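Long-range contact in actin-related protein 8 (Homo sapiens, PDB 4FO0), which binds ATP with low basal ATPase activity and serves as a proposed core component of the INO80 chromatin remodelling complex: residues Q53-D58 and C148-W153. Numbering follows the deposited sequence.
Sequences QPLYKD and CYNIHW
Tyr56 lays the CD1 side of its ring against the imidazole of His152, with CD1 3.7 Å from NE2. The planes differ by just 18°, but the rings are slid apart and barely overlap; CG anti to the backbone N (chi1 -177°) starts the phenol in that direction. The backbones pair in parallel through a single bridge, Lys57 with Ile151: Ile151 N gives a hydrogen bond to Tyr56 O at 2.9 Å, and Asp58 N returns a longer one to Ile151 O. Side chains extend the pairing. Asn150 OD1 is placed to accept a hydrogen bond from Tyr56 N, though its position is less certain, while Asp58 OD2 accepts one from Trp153 N on its anti lone pair, 2.7 Å, and Asp58 CB meets the indole edge at CD1, 3.5 Å away. An alanine in place of Asp58 would probably leave the Trp153 amide without this acceptor and loosen that end of the pairing. The side chains of the bridged pair also touch, Lys57 CD resting on Ile151 CG1 (3.7 Å). In this actin-family fold, the loop between strand 38-47 and helix 71-88 thus runs alongside strand 149-152, whose backbone also pairs antiparallel with strand 38-47, and the side chain of Trp153 lies about 4 Å from that of ATP-binding Thr25.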
loop_
_atom_site.group_PDB
_atom_site.type_symbol
_atom_site.label_atom_id
_atom_site.label_comp_id
_atom_site.label_asym_id
_atom_site.label_seq_id
_atom_site.Cartn_x
_atom_site.Cartn_y
_atom_site.Cartn_z
ATOM N N GLN A 53 14.556 -10.058 -27.468
ATOM C CA GLN A 53 14.524 -8.793 -26.733
ATOM C C GLN A 53 14.913 -9.116 -25.277
ATOM O O GLN A 53 14.637 -10.222 -24.802
ATOM C CB GLN A 53 13.136 -8.127 -26.838
ATOM C CG GLN A 53 12.851 -7.389 -28.183
ATOM C CD GLN A 53 11.367 -6.956 -28.379
ATOM O OE1 GLN A 53 10.931 -6.714 -29.506
ATOM N NE2 GLN A 53 10.608 -6.851 -27.283
ATOM N N PRO A 54 15.602 -8.185 -24.578
ATOM C CA PRO A 54 15.926 -8.436 -23.161
ATOM C C PRO A 54 14.680 -8.323 -22.286
ATOM O O PRO A 54 13.841 -7.453 -22.512
ATOM C CB PRO A 54 16.905 -7.313 -22.810
ATOM C CG PRO A 54 17.352 -6.753 -24.146
ATOM C CD PRO A 54 16.184 -6.920 -25.056
ATOM N N LEU A 55 14.549 -9.206 -21.308
ATOM C CA LEU A 55 13.361 -9.211 -20.471
ATOM C C LEU A 55 13.387 -8.083 -19.442
ATOM O O LEU A 55 14.278 -8.008 -18.604
ATOM C CB LEU A 55 13.182 -10.580 -19.816
ATOM C CG LEU A 55 12.786 -11.578 -20.909
ATOM C CD1 LEU A 55 12.606 -12.986 -20.383
ATOM C CD2 LEU A 55 11.511 -11.092 -21.583
ATOM N N TYR A 56 12.420 -7.180 -19.531
ATOM C CA TYR A 56 12.303 -6.123 -18.539
ATOM C C TYR A 56 11.393 -6.565 -17.389
ATOM O O TYR A 56 10.237 -6.948 -17.601
ATOM C CB TYR A 56 11.780 -4.831 -19.166
ATOM C CG TYR A 56 11.730 -3.720 -18.159
ATOM C CD1 TYR A 56 10.593 -3.506 -17.381
ATOM C CD2 TYR A 56 12.838 -2.910 -17.946
ATOM C CE1 TYR A 56 10.562 -2.495 -16.420
ATOM C CE2 TYR A 56 12.814 -1.898 -17.004
ATOM C CZ TYR A 56 11.678 -1.695 -16.240
ATOM O OH TYR A 56 11.671 -0.689 -15.297
ATOM N N LYS A 57 11.923 -6.541 -16.172
ATOM C CA LYS A 57 11.090 -6.783 -14.998
ATOM C C LYS A 57 11.158 -5.556 -14.107
ATOM O O LYS A 57 12.246 -5.073 -13.792
ATOM C CB LYS A 57 11.536 -8.027 -14.213
ATOM C CG LYS A 57 11.675 -9.324 -15.016
ATOM C CD LYS A 57 10.450 -9.631 -15.880
ATOM C CE LYS A 57 10.671 -10.900 -16.718
ATOM N NZ LYS A 57 10.923 -12.104 -15.859
ATOM N N ASP A 58 10.003 -5.027 -13.718
ATOM C CA ASP A 58 10.005 -3.913 -12.779
ATOM C C ASP A 58 10.498 -4.379 -11.414
ATOM O O ASP A 58 10.338 -5.537 -11.030
ATOM C CB ASP A 58 8.610 -3.281 -12.650
ATOM C CG ASP A 58 8.431 -2.051 -13.539
ATOM O OD1 ASP A 58 9.417 -1.310 -13.760
ATOM O OD2 ASP A 58 7.297 -1.821 -14.012
ATOM N N CYS A 148 8.355 -14.596 -23.032
ATOM C CA CYS A 148 8.780 -13.363 -23.667
ATOM C C CYS A 148 7.786 -12.275 -23.314
ATOM O O CYS A 148 7.018 -11.802 -24.157
ATOM C CB CYS A 148 8.885 -13.551 -25.187
ATOM S SG CYS A 148 7.439 -14.403 -25.931
ATOM N N TYR A 149 7.785 -11.893 -22.045
ATOM C CA TYR A 149 6.923 -10.815 -21.591
ATOM C C TYR A 149 7.692 -9.901 -20.672
ATOM O O TYR A 149 8.455 -10.367 -19.812
ATOM C CB TYR A 149 5.685 -11.371 -20.889
ATOM C CG TYR A 149 4.672 -11.981 -21.832
ATOM C CD1 TYR A 149 4.881 -13.240 -22.393
ATOM C CD2 TYR A 149 3.500 -11.304 -22.161
ATOM C CE1 TYR A 149 3.953 -13.803 -23.248
ATOM C CE2 TYR A 149 2.563 -11.866 -23.018
ATOM C CZ TYR A 149 2.800 -13.114 -23.563
ATOM O OH TYR A 149 1.877 -13.676 -24.420
ATOM N N ASN A 150 7.529 -8.595 -20.872
ATOM C CA ASN A 150 8.025 -7.623 -19.894
ATOM C C ASN A 150 6.951 -7.376 -18.850
ATOM O O ASN A 150 5.754 -7.353 -19.169
ATOM C CB ASN A 150 8.425 -6.313 -20.550
ATOM C CG ASN A 150 9.584 -6.471 -21.512
ATOM O OD1 ASN A 150 10.451 -7.324 -21.332
ATOM N ND2 ASN A 150 9.606 -5.638 -22.539
ATOM N N ILE A 151 7.377 -7.219 -17.602
ATOM C CA ILE A 151 6.452 -6.981 -16.503
ATOM C C ILE A 151 6.499 -5.524 -16.079
ATOM O O ILE A 151 7.575 -4.984 -15.800
ATOM C CB ILE A 151 6.788 -7.868 -15.304
ATOM C CG1 ILE A 151 6.808 -9.334 -15.732
ATOM C CG2 ILE A 151 5.801 -7.629 -14.162
ATOM C CD1 ILE A 151 5.487 -9.838 -16.233
ATOM N N HIS A 152 5.325 -4.897 -16.033
ATOM C CA HIS A 152 5.217 -3.480 -15.683
ATOM C C HIS A 152 4.236 -3.219 -14.547
ATOM O O HIS A 152 3.071 -3.642 -14.589
ATOM C CB HIS A 152 4.841 -2.630 -16.909
ATOM C CG HIS A 152 5.842 -2.705 -18.022
ATOM N ND1 HIS A 152 5.621 -3.425 -19.179
ATOM C CD2 HIS A 152 7.078 -2.167 -18.144
ATOM C CE1 HIS A 152 6.678 -3.327 -19.965
ATOM N NE2 HIS A 152 7.576 -2.570 -19.361
ATOM N N TRP A 153 4.734 -2.529 -13.528
ATOM C CA TRP A 153 3.904 -1.973 -12.480
ATOM C C TRP A 153 3.817 -0.475 -12.731
ATOM O O TRP A 153 4.774 0.244 -12.477
ATOM C CB TRP A 153 4.553 -2.199 -11.125
ATOM C CG TRP A 153 4.704 -3.626 -10.726
ATOM C CD1 TRP A 153 5.773 -4.437 -10.976
ATOM C CD2 TRP A 153 3.769 -4.415 -9.972
ATOM N NE1 TRP A 153 5.559 -5.687 -10.429
ATOM C CE2 TRP A 153 4.338 -5.702 -9.810
ATOM C CE3 TRP A 153 2.506 -4.164 -9.422
ATOM C CZ2 TRP A 153 3.689 -6.728 -9.119
ATOM C CZ3 TRP A 153 1.858 -5.190 -8.731
ATOM C CH2 TRP A 153 2.451 -6.453 -8.588
#